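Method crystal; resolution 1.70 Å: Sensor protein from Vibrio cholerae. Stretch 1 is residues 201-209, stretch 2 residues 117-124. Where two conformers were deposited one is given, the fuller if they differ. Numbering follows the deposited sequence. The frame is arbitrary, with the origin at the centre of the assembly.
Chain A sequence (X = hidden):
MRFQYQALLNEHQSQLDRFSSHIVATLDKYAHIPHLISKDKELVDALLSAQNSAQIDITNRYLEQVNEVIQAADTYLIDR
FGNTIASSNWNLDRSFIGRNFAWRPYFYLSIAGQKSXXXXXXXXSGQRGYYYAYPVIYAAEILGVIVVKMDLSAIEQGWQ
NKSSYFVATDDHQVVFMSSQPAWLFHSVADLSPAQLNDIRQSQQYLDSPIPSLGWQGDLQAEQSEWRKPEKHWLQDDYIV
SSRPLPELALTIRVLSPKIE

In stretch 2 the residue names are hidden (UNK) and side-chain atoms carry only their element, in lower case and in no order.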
# COMPACT_ATOMS: atom_id res chain seq x y z
N GLN A 201 -6.92 6.87 14.25
CA GLN A 201 -5.70 7.25 14.95
C GLN A 201 -4.45 6.84 14.19
O GLN A 201 -3.45 7.57 14.22
CB GLN A 201 -5.67 6.67 16.37
CG GLN A 201 -6.80 7.23 17.24
CD GLN A 201 -7.07 8.73 17.03
OE1 GLN A 201 -8.21 9.19 17.16
NE2 GLN A 201 -6.02 9.50 16.72
N SER A 202 -4.50 5.69 13.52
CA SER A 202 -3.32 5.23 12.75
C SER A 202 -2.97 6.14 11.61
O SER A 202 -1.79 6.19 11.19
CB SER A 202 -3.54 3.83 12.17
OG SER A 202 -4.41 3.85 11.03
N GLN A 203 -3.97 6.86 11.10
CA GLN A 203 -3.82 7.76 9.96
C GLN A 203 -3.40 7.06 8.67
O GLN A 203 -3.04 7.74 7.70
CB GLN A 203 -2.86 8.93 10.27
CG GLN A 203 -3.49 10.00 11.21
CD GLN A 203 -4.56 10.88 10.54
OE1 GLN A 203 -4.29 11.64 9.61
NE2 GLN A 203 -5.79 10.77 11.03
N GLN A 204 -3.54 5.73 8.66
CA GLN A 204 -3.22 4.94 7.47
C GLN A 204 -4.05 5.43 6.29
O GLN A 204 -3.54 5.46 5.17
CB GLN A 204 -3.48 3.47 7.71
CG GLN A 204 -2.99 2.56 6.54
CD GLN A 204 -2.79 1.13 7.00
OE1 GLN A 204 -3.44 0.69 7.97
NE2 GLN A 204 -1.92 0.38 6.31
N TYR A 205 -5.31 5.80 6.55
CA TYR A 205 -6.19 6.35 5.50
C TYR A 205 -6.56 7.80 5.87
O TYR A 205 -7.66 8.28 5.54
CB TYR A 205 -7.47 5.51 5.34
CG TYR A 205 -7.15 4.05 5.17
CD1 TYR A 205 -6.39 3.60 4.08
CD2 TYR A 205 -7.51 3.13 6.14
CE1 TYR A 205 -5.99 2.27 3.98
CE2 TYR A 205 -7.13 1.83 6.05
CZ TYR A 205 -6.36 1.39 4.96
OH TYR A 205 -6.00 0.08 4.86
N LEU A 206 -5.61 8.50 6.49
CA LEU A 206 -5.79 9.89 6.90
C LEU A 206 -7.11 10.00 7.69
O LEU A 206 -7.34 9.16 8.60
CB LEU A 206 -5.78 10.81 5.70
CG LEU A 206 -4.51 10.59 4.81
CD1 LEU A 206 -4.46 11.53 3.63
CD2 LEU A 206 -3.24 10.74 5.64
N ASP A 207 -7.93 11.00 7.36
CA ASP A 207 -9.23 11.18 8.06
C ASP A 207 -10.41 10.65 7.23
O ASP A 207 -11.56 11.13 7.35
CB ASP A 207 -9.50 12.67 8.32
CG ASP A 207 -8.47 13.32 9.20
OD1 ASP A 207 -7.95 12.66 10.12
OD2 ASP A 207 -8.21 14.53 9.00
N SER A 208 -10.14 9.64 6.42
CA SER A 208 -11.17 9.07 5.58
C SER A 208 -12.26 8.45 6.38
O SER A 208 -12.01 7.75 7.37
CB SER A 208 -10.61 7.93 4.67
OG SER A 208 -9.64 8.40 3.77
N PRO A 209 -13.52 8.75 6.01
CA PRO A 209 -14.60 8.11 6.75
C PRO A 209 -14.48 6.69 6.21
O PRO A 209 -14.12 6.49 5.04
CB PRO A 209 -15.85 8.80 6.20
CG PRO A 209 -15.38 10.20 5.99
CD PRO A 209 -13.97 10.02 5.40
N UNK A 117 7.96 -2.05 5.03
CA UNK A 117 7.07 -1.77 3.91
C UNK A 117 5.71 -1.40 4.49
O UNK A 117 5.37 -1.79 5.63
c UNK A 117 6.83 -5.44 2.70
c UNK A 117 6.53 -4.25 3.62
c UNK A 117 6.98 -2.96 2.96
n UNK A 117 6.12 -5.50 1.60
o UNK A 117 7.73 -6.26 2.96
N UNK A 118 4.90 -0.67 3.70
CA UNK A 118 3.64 -0.18 4.25
C UNK A 118 2.75 0.27 3.11
O UNK A 118 3.23 0.49 2.02
c UNK A 118 1.31 3.38 6.66
c UNK A 118 0.78 2.54 7.65
c UNK A 118 2.80 1.58 5.97
c UNK A 118 3.95 1.07 5.10
c UNK A 118 2.24 0.75 6.98
c UNK A 118 2.32 2.88 5.83
c UNK A 118 1.23 1.22 7.81
o UNK A 118 -0.16 3.05 8.51
N UNK A 119 1.44 0.37 3.34
CA UNK A 119 0.58 0.92 2.27
C UNK A 119 -0.31 1.94 2.95
O UNK A 119 -0.61 1.80 4.15
c UNK A 119 -2.30 -0.69 2.95
c UNK A 119 -2.47 -2.68 4.29
c UNK A 119 -1.21 -3.08 3.85
c UNK A 119 -0.50 -2.27 2.94
c UNK A 119 -3.02 -1.51 3.86
c UNK A 119 -0.27 -0.19 1.56
c UNK A 119 -1.04 -1.07 2.49
N UNK A 120 -0.68 3.00 2.23
CA UNK A 120 -1.46 4.04 2.85
C UNK A 120 -1.99 5.00 1.82
O UNK A 120 -1.59 4.98 0.65
c UNK A 120 -0.55 4.86 3.78
N UNK A 121 -2.88 5.88 2.32
CA UNK A 121 -3.35 7.01 1.51
C UNK A 121 -2.37 8.14 1.82
O UNK A 121 -2.22 8.53 2.98
c UNK A 121 -5.40 8.56 -0.24
c UNK A 121 -5.26 8.73 1.28
c UNK A 121 -6.64 9.08 1.84
c UNK A 121 -4.77 7.42 1.95
N UNK A 122 -1.66 8.64 0.80
CA UNK A 122 -0.66 9.68 0.97
C UNK A 122 -1.17 10.99 1.54
O UNK A 122 -2.13 11.56 1.03
N UNK A 123 -0.47 11.49 2.56
CA UNK A 123 -0.89 12.70 3.25
C UNK A 123 -0.65 14.00 2.53
O UNK A 123 -1.39 14.97 2.75
c UNK A 123 -0.21 12.78 4.62
o UNK A 123 1.17 13.03 4.45
N UNK A 124 0.37 14.07 1.70
CA UNK A 124 0.65 15.33 1.01
C UNK A 124 0.08 15.26 -0.38
O UNK A 124 -0.51 16.23 -0.88
c UNK A 124 2.17 15.57 0.93
c UNK A 124 2.47 16.88 0.19
o UNK A 124 2.73 15.64 2.27
O HOH W 1 0.00 5.77 9.07

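Position 117 opens the stretch within a β-strand. Its side chain has three carbons, the third carrying one oxygen and one nitrogen, an unbranched chain ending in an amide. It is out of reach of stretch 1. This is Gln117, whose amide nitrogen is hydrogen-bonded elsewhere in the structure; a polar side chain fits a partly exposed site away from the contact.

At position 118 one carbon leads to a ring of six carbons bearing one oxygen, which is a phenol. The oxygen lies 3.4 Å from CB of Gln204, and a water bridges it to the backbone of Ser202. The residue is Tyr118. Its OH is 2.8 Å from the oxygen of water 1, which donates to O of Ser202, also at 2.8 Å. The direct separation of Tyr118 OH and Ser202 O is 4.4 Å, so the water fills a gap too wide for a direct hydrogen bond. A long ring with a polar tip suits this place.

Position 119 has one carbon and then a ring of six carbons with no heteroatom. The amide nitrogen of Gln204 lies over one face of this ring, while the hydroxyl of Tyr205 approaches its edge, near the ring plane. It is Phe119, buried, with CE1 3.3 Å from NE2 of Gln204 and 3.5 Å from OH of Tyr205. An unsubstituted aromatic ring suits a buried site and offers its flat face to the amide.

Position 120 carries a single side-chain carbon, 3.4 Å from O of Gln204. That makes it Ala120. The CA atoms of this residue and Gln204 are just 5.0 Å apart, and the short methyl fits this close approach of the two backbones.

Four carbons, forked at the second, make up the side chain at position 121. Its CB points toward stretch 1, and one branch carbon lies near Leu206 and Ser208. This is Leu121. Its CD2 meets CD1 of Leu206 at 3.7 Å and OG of Ser208 at 3.6 Å, so the branched end supplies apolar surface to the turn.

Position 122 has no side-chain atoms, and its contact is made by the buried backbone, with O 3.5 Å from CD1 of Leu206. It is therefore Gly122; a CB here would point away from stretch 1.

At position 123 one carbon bears one oxygen, and this CB lies 3.8 Å from CD2 of Leu206. The residue is Ser123. Its small side chain lets Leu206 pack against CB while the hydroxyl is hydrogen-bonded elsewhere in the structure.

The side chain of position 124 is one carbon carrying an oxygen and a carbon; its CB points away, and it makes no contact with stretch 1. This identifies Thr124, whose polar side chain fits a partly exposed site.

The contact rests on two nearly linear hydrogen bonds at Gln204. Its side-chain NE2 donates to O of Phe119 at 2.9 Å, while its backbone O accepts from N of Leu121 at 3.0 Å, so one residue engages the strand backbone on both sides of Ala120. Beyond this polar anchor, Leu206 packs against Leu121 and Ser123. The turns that hold Gln204 and Leu206 are braced internally: N of Leu206 donates to O of Gln203 at 2.9 Å, and OG of Ser208 to O of Tyr205 at 2.7 Å.

Stretch 2 (117-124) QYFALGST
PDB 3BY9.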